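Local coordinates for sensor protein kinase HptS (Staphylococcus aureus, PDB 6LKI) that is a sensor histidine kinase of a two-component system, its deposited region probably being the extracellular sensing domain that takes up a signal for the kinase, at residues 1-6 against 152-157; 122-127 against 164-169. One frame throughout, in Å; residues are numbered along the deposited sequence.

Contact 1 (1-6 against 152-157); sequences TIHQHV and MNESVK
His3 and Glu154 meet with their flat groups nearly coplanar, 14° apart, OE2 lying at the edge of the imidazole. A weak hydrogen bond runs from His3 ND1 to Glu154 OE2 (3.2 Å, bent to 131° at the hydrogen), and the same oxygen presses on His3 CB at 3.0 Å. Glu154 CB lies against Ile2 CG2 (3.7 Å) and, more loosely, Val6 CG2, while its carboxylate lies beside the first turn of the helix, where the helix dipole would favour a negative charge. At one end of the contact Ile2 CD1 packs against Met152 CG at 4.1 Å and also touches the carbonyl O of Met152; at the other Val6 CG1 meets Val156 CG2 tightly at 3.5 Å. CG1 of Val6, anti to the backbone N, is the branch that reaches Val156. The long N-terminal helix 2-31 starts over the outer strand of a four-stranded antiparallel sheet, an arrangement consistent with a PAS-like sensor domain; the axes of 2-6 and 152-157 approach to 8.4 Å at 27°. Behind this layer, Ile2 and Val6 also pack on Ile167 of the adjoining strand, and His5 ND1 is hydrogen-bonded to Gln119 OE1.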
loop_
_atom_site.group_PDB
_atom_site.type_symbol
_atom_site.label_atom_id
_atom_site.label_comp_id
_atom_site.label_asym_id
_atom_site.label_seq_id
_atom_site.Cartn_x
_atom_site.Cartn_y
_atom_site.Cartn_z
ATOM N N THR B 1 -0.422 6.555 42.393
ATOM C CA THR B 1 -0.724 5.132 42.308
ATOM C C THR B 1 -1.172 4.773 40.894
ATOM O O THR B 1 -1.354 5.649 40.051
ATOM C CB THR B 1 -1.804 4.721 43.333
ATOM O OG1 THR B 1 -1.657 3.331 43.648
ATOM C CG2 THR B 1 -3.213 4.979 42.792
ATOM N N ILE B 2 -1.332 3.475 40.636
ATOM C CA ILE B 2 -1.651 3.021 39.286
ATOM C C ILE B 2 -3.086 3.380 38.918
ATOM O O ILE B 2 -3.347 3.910 37.832
ATOM C CB ILE B 2 -1.390 1.510 39.158
ATOM C CG1 ILE B 2 0.100 1.214 39.338
ATOM C CG2 ILE B 2 -1.860 1.010 37.816
ATOM C CD1 ILE B 2 0.411 -0.236 39.635
ATOM N N HIS B 3 -4.039 3.102 39.816
ATOM C CA HIS B 3 -5.444 3.365 39.510
ATOM C C HIS B 3 -5.677 4.831 39.165
ATOM O O HIS B 3 -6.437 5.143 38.239
ATOM C CB HIS B 3 -6.335 2.950 40.682
ATOM C CG HIS B 3 -7.760 3.392 40.540
ATOM N ND1 HIS B 3 -8.707 2.648 39.869
ATOM C CD2 HIS B 3 -8.398 4.502 40.981
ATOM C CE1 HIS B 3 -9.867 3.281 39.903
ATOM N NE2 HIS B 3 -9.706 4.408 40.572
ATOM N N GLN B 4 -5.035 5.747 39.895
ATOM C CA GLN B 4 -5.192 7.162 39.582
ATOM C C GLN B 4 -4.457 7.551 38.310
ATOM O O GLN B 4 -4.723 8.623 37.763
ATOM C CB GLN B 4 -4.700 8.048 40.731
ATOM C CG GLN B 4 -3.205 7.987 40.992
ATOM C CD GLN B 4 -2.836 8.414 42.403
ATOM O OE1 GLN B 4 -1.694 8.792 42.673
ATOM N NE2 GLN B 4 -3.803 8.356 43.312
ATOM N N HIS B 5 -3.529 6.721 37.836
ATOM C CA HIS B 5 -2.853 6.986 36.575
ATOM C C HIS B 5 -3.551 6.345 35.385
ATOM O O HIS B 5 -3.407 6.839 34.261
ATOM C CB HIS B 5 -1.401 6.501 36.637
ATOM C CG HIS B 5 -0.546 7.285 37.582
ATOM N ND1 HIS B 5 0.567 6.753 38.198
ATOM C CD2 HIS B 5 -0.649 8.560 38.027
ATOM C CE1 HIS B 5 1.117 7.669 38.975
ATOM N NE2 HIS B 5 0.398 8.774 38.891
ATOM N N VAL B 6 -4.310 5.271 35.604
ATOM C CA VAL B 6 -5.000 4.611 34.502
ATOM C C VAL B 6 -6.250 5.385 34.100
ATOM O O VAL B 6 -6.560 5.508 32.909
ATOM C CB VAL B 6 -5.329 3.154 34.880
ATOM C CG1 VAL B 6 -6.021 2.455 33.736
ATOM C CG2 VAL B 6 -4.068 2.403 35.245
ATOM N N MET B 152 2.197 -5.866 38.986
ATOM C CA MET B 152 1.013 -5.204 39.518
ATOM C C MET B 152 0.431 -4.253 38.477
ATOM O O MET B 152 1.028 -3.215 38.178
ATOM C CB MET B 152 1.374 -4.453 40.802
ATOM C CG MET B 152 0.203 -3.840 41.546
ATOM S SD MET B 152 0.770 -2.732 42.855
ATOM C CE MET B 152 2.125 -3.684 43.542
ATOM N N ASN B 153 -0.731 -4.596 37.925
ATOM C CA ASN B 153 -1.298 -3.885 36.787
ATOM C C ASN B 153 -2.739 -3.481 37.065
ATOM O O ASN B 153 -3.379 -3.951 38.010
ATOM C CB ASN B 153 -1.231 -4.743 35.516
ATOM C CG ASN B 153 -2.221 -5.893 35.539
ATOM O OD1 ASN B 153 -3.385 -5.736 35.170
ATOM N ND2 ASN B 153 -1.764 -7.055 35.996
ATOM N N GLU B 154 -3.244 -2.598 36.204
ATOM C CA GLU B 154 -4.633 -2.158 36.234
ATOM C C GLU B 154 -5.008 -1.692 34.836
ATOM O O GLU B 154 -4.274 -0.906 34.230
ATOM C CB GLU B 154 -4.843 -1.032 37.251
ATOM C CG GLU B 154 -5.430 -1.496 38.571
ATOM C CD GLU B 154 -5.601 -0.367 39.565
ATOM O OE1 GLU B 154 -4.594 0.040 40.181
ATOM O OE2 GLU B 154 -6.744 0.110 39.731
ATOM N N SER B 155 -6.141 -2.172 34.330
ATOM C CA SER B 155 -6.552 -1.910 32.961
ATOM C C SER B 155 -7.932 -1.268 32.925
ATOM O O SER B 155 -8.762 -1.482 33.813
ATOM C CB SER B 155 -6.570 -3.201 32.130
ATOM O OG SER B 155 -7.548 -4.104 32.613
ATOM N N VAL B 156 -8.165 -0.467 31.882
ATOM C CA VAL B 156 -9.476 0.095 31.588
ATOM C C VAL B 156 -9.726 -0.048 30.093
ATOM O O VAL B 156 -8.807 -0.267 29.303
ATOM C CB VAL B 156 -9.610 1.579 32.000
ATOM C CG1 VAL B 156 -9.563 1.730 33.514
ATOM C CG2 VAL B 156 -8.546 2.421 31.316
ATOM N N LYS B 157 -10.992 0.087 29.710
ATOM C CA LYS B 157 -11.389 -0.021 28.313
ATOM C C LYS B 157 -11.376 1.361 27.671
ATOM O O LYS B 157 -11.978 2.303 28.195
ATOM C CB LYS B 157 -12.777 -0.652 28.195
ATOM C CG LYS B 157 -13.143 -1.120 26.795
ATOM C CD LYS B 157 -14.345 -0.355 26.260
ATOM C CE LYS B 157 -14.586 -0.646 24.788
ATOM N NZ LYS B 157 -15.113 0.550 24.071
#

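Contact 2 (122-127 against 164-169); sequences LIVDQY and RLIIYK
Over one face of the Arg164 guanidinium lies Val124 CG2, displaced toward the rim and 3.4 Å from NH2, while the peptide of Asp125 sits at the edge. There NH2 donates to Asp125 O (2.8 Å, 157° at the hydrogen), the oxygen close to the guanidinium plane and the donor tilted 33° from the carbonyl plane. A bend at chi3 (-70°) swings NE out of the extended course of the chain; the guanidinium beyond it lies against Val124. The same NH2 forms a salt bridge with Asp128, so the group is fixed from the turn that follows strand 120-125. The Tyr168 ring is approached obliquely by Leu122 CD1, 3.5 Å from CE1, and its hydroxyl is hydrogen-bonded to Asp135 OD2.

Leu122, Val124, Arg164 and Ile166 share one face of two inner antiparallel strands in a four-stranded sheet of order 2-1-4-3, close to the 2-1-5-4-3 order of PAS domains; with the similar sheet earlier in the chain and the long N-terminal helix it is consistent with a tandem PAS-like (double Cache) sensor. Leu122 with Ile166 and Val124 with Arg164 are hydrogen-bonded pairs, each closed by two backbone bonds; Ile123 with Leu165 is the non-hydrogen-bonded pair between them. From that middle pair, Ile123 CA reaches Arg164 O at 3.3 Å and Leu165 CA reaches Leu122 O in CA-H...O contacts.

On the face of Leu122 and Val124, Ile166 CD1 packs against Val124 CG2 at 3.6 Å, and Tyr144 from a loop touches both Leu122 and Val124. The other face carries Ile123 CG1 against Leu165 CD1 (4.1 Å); Leu165 also reaches Ser9 of helix 2-31.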
loop_
_atom_site.group_PDB
_atom_site.type_symbol
_atom_site.label_atom_id
_atom_site.label_comp_id
_atom_site.label_asym_id
_atom_site.label_seq_id
_atom_site.Cartn_x
_atom_site.Cartn_y
_atom_site.Cartn_z
ATOM N N LEU B 122 0.664 -0.146 28.213
ATOM C CA LEU B 122 0.405 -1.030 27.088
ATOM C C LEU B 122 -1.001 -0.761 26.573
ATOM O O LEU B 122 -1.892 -0.380 27.335
ATOM C CB LEU B 122 0.532 -2.513 27.479
ATOM C CG LEU B 122 1.891 -3.210 27.377
ATOM C CD1 LEU B 122 1.878 -4.498 28.184
ATOM C CD2 LEU B 122 2.237 -3.498 25.929
ATOM N N ILE B 123 -1.196 -0.961 25.272
ATOM C CA ILE B 123 -2.515 -0.877 24.655
ATOM C C ILE B 123 -2.724 -2.138 23.832
ATOM O O ILE B 123 -1.946 -2.416 22.912
ATOM C CB ILE B 123 -2.677 0.377 23.778
ATOM C CG1 ILE B 123 -2.663 1.639 24.641
ATOM C CG2 ILE B 123 -3.968 0.295 22.972
ATOM C CD1 ILE B 123 -3.000 2.904 23.882
ATOM N N VAL B 124 -3.764 -2.901 24.164
ATOM C CA VAL B 124 -4.050 -4.158 23.489
ATOM C C VAL B 124 -5.494 -4.157 23.007
ATOM O O VAL B 124 -6.369 -3.520 23.602
ATOM C CB VAL B 124 -3.791 -5.382 24.397
ATOM C CG1 VAL B 124 -2.324 -5.453 24.792
ATOM C CG2 VAL B 124 -4.687 -5.335 25.623
ATOM N N ASP B 125 -5.737 -4.883 21.920
ATOM C CA ASP B 125 -7.082 -5.046 21.397
ATOM C C ASP B 125 -7.774 -6.215 22.100
ATOM O O ASP B 125 -7.185 -6.911 22.931
ATOM C CB ASP B 125 -7.047 -5.244 19.880
ATOM C CG ASP B 125 -6.160 -6.404 19.454
ATOM O OD1 ASP B 125 -5.553 -7.051 20.331
ATOM O OD2 ASP B 125 -6.067 -6.663 18.234
ATOM N N GLN B 126 -9.046 -6.439 21.762
ATOM C CA GLN B 126 -9.764 -7.584 22.314
ATOM C C GLN B 126 -9.185 -8.912 21.845
ATOM O O GLN B 126 -9.437 -9.942 22.479
ATOM C CB GLN B 126 -11.248 -7.505 21.956
ATOM C CG GLN B 126 -11.595 -8.063 20.596
ATOM C CD GLN B 126 -11.472 -7.027 19.503
ATOM O OE1 GLN B 126 -10.407 -6.444 19.297
ATOM N NE2 GLN B 126 -12.568 -6.787 18.796
ATOM N N TYR B 127 -8.431 -8.916 20.750
ATOM C CA TYR B 127 -7.689 -10.098 20.339
ATOM C C TYR B 127 -6.346 -10.215 21.043
ATOM O O TYR B 127 -5.601 -11.155 20.763
ATOM C CB TYR B 127 -7.482 -10.106 18.822
ATOM C CG TYR B 127 -8.736 -9.809 18.038
ATOM C CD1 TYR B 127 -9.928 -10.466 18.320
ATOM C CD2 TYR B 127 -8.732 -8.868 17.019
ATOM C CE1 TYR B 127 -11.078 -10.195 17.606
ATOM C CE2 TYR B 127 -9.873 -8.593 16.299
ATOM C CZ TYR B 127 -11.042 -9.259 16.598
ATOM O OH TYR B 127 -12.182 -8.984 15.883
ATOM N N ARG B 164 -7.808 -1.826 25.276
ATOM C CA ARG B 164 -7.612 -1.720 26.715
ATOM C C ARG B 164 -6.262 -1.077 26.997
ATOM O O ARG B 164 -5.244 -1.482 26.426
ATOM C CB ARG B 164 -7.688 -3.091 27.390
ATOM C CG ARG B 164 -9.078 -3.699 27.418
ATOM C CD ARG B 164 -9.017 -5.186 27.721
ATOM N NE ARG B 164 -8.448 -5.943 26.612
ATOM C CZ ARG B 164 -7.639 -6.988 26.758
ATOM N NH1 ARG B 164 -7.301 -7.401 27.971
ATOM N NH2 ARG B 164 -7.168 -7.619 25.691
ATOM N N LEU B 165 -6.256 -0.081 27.878
ATOM C CA LEU B 165 -5.028 0.559 28.332
ATOM C C LEU B 165 -4.597 -0.088 29.641
ATOM O O LEU B 165 -5.357 -0.088 30.615
ATOM C CB LEU B 165 -5.224 2.063 28.513
ATOM C CG LEU B 165 -4.130 2.768 29.320
ATOM C CD1 LEU B 165 -2.805 2.762 28.565
ATOM C CD2 LEU B 165 -4.547 4.184 29.675
ATOM N N ILE B 166 -3.384 -0.632 29.665
ATOM C CA ILE B 166 -2.865 -1.347 30.825
ATOM C C ILE B 166 -1.614 -0.637 31.321
ATOM O O ILE B 166 -0.639 -0.488 30.574
ATOM C CB ILE B 166 -2.559 -2.817 30.502
ATOM C CG1 ILE B 166 -3.692 -3.437 29.678
ATOM C CG2 ILE B 166 -2.317 -3.606 31.781
ATOM C CD1 ILE B 166 -3.250 -4.599 28.834
ATOM N N ILE B 167 -1.637 -0.218 32.584
ATOM C CA ILE B 167 -0.495 0.400 33.244
ATOM C C ILE B 167 -0.033 -0.528 34.359
ATOM O O ILE B 167 -0.833 -0.924 35.217
ATOM C CB ILE B 167 -0.838 1.796 33.790
ATOM C CG1 ILE B 167 -1.174 2.744 32.638
ATOM C CG2 ILE B 167 0.313 2.340 34.613
ATOM C CD1 ILE B 167 -1.486 4.153 33.082
ATOM N N TYR B 168 1.250 -0.885 34.340
ATOM C CA TYR B 168 1.803 -1.872 35.254
ATOM C C TYR B 168 3.080 -1.339 35.893
ATOM O O TYR B 168 3.600 -0.284 35.519
ATOM C CB TYR B 168 2.078 -3.201 34.536
ATOM C CG TYR B 168 2.939 -3.071 33.298
ATOM C CD1 TYR B 168 2.375 -2.788 32.061
ATOM C CD2 TYR B 168 4.317 -3.240 33.366
ATOM C CE1 TYR B 168 3.156 -2.671 30.929
ATOM C CE2 TYR B 168 5.107 -3.127 32.238
ATOM C CZ TYR B 168 4.521 -2.843 31.022
ATOM O OH TYR B 168 5.302 -2.728 29.897
ATOM N N LYS B 169 3.588 -2.098 36.864
ATOM C CA LYS B 169 4.746 -1.685 37.642
ATOM C C LYS B 169 5.332 -2.898 38.351
ATOM O O LYS B 169 4.593 -3.719 38.898
ATOM C CB LYS B 169 4.366 -0.606 38.664
ATOM C CG LYS B 169 5.460 -0.274 39.663
ATOM C CD LYS B 169 5.276 1.116 40.243
ATOM C CE LYS B 169 6.242 1.363 41.388
ATOM N NZ LYS B 169 7.658 1.340 40.926
#

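In the fold
From the N terminus the chain enters helix 2-31, whose first turn waits 145 residues for its partner in contact 1. Most of the fold lies in between, including the first antiparallel sheet. Strand 120-125 then begins the second sheet and supplies the first half of contact 2; strand 152-157 closes contact 1, and strand 163-169, following it, closes contact 2 after 36 intervening residues. The two loops therefore cross. Their centres are 10 Å apart, and strands 152-157 and 163-169 are neighbours joined by probable backbone hydrogen bonds such as Val156 O to Leu165 N. Contact 1 ties the helix start to the sheet's outer strand, contact 2 its two inner strands.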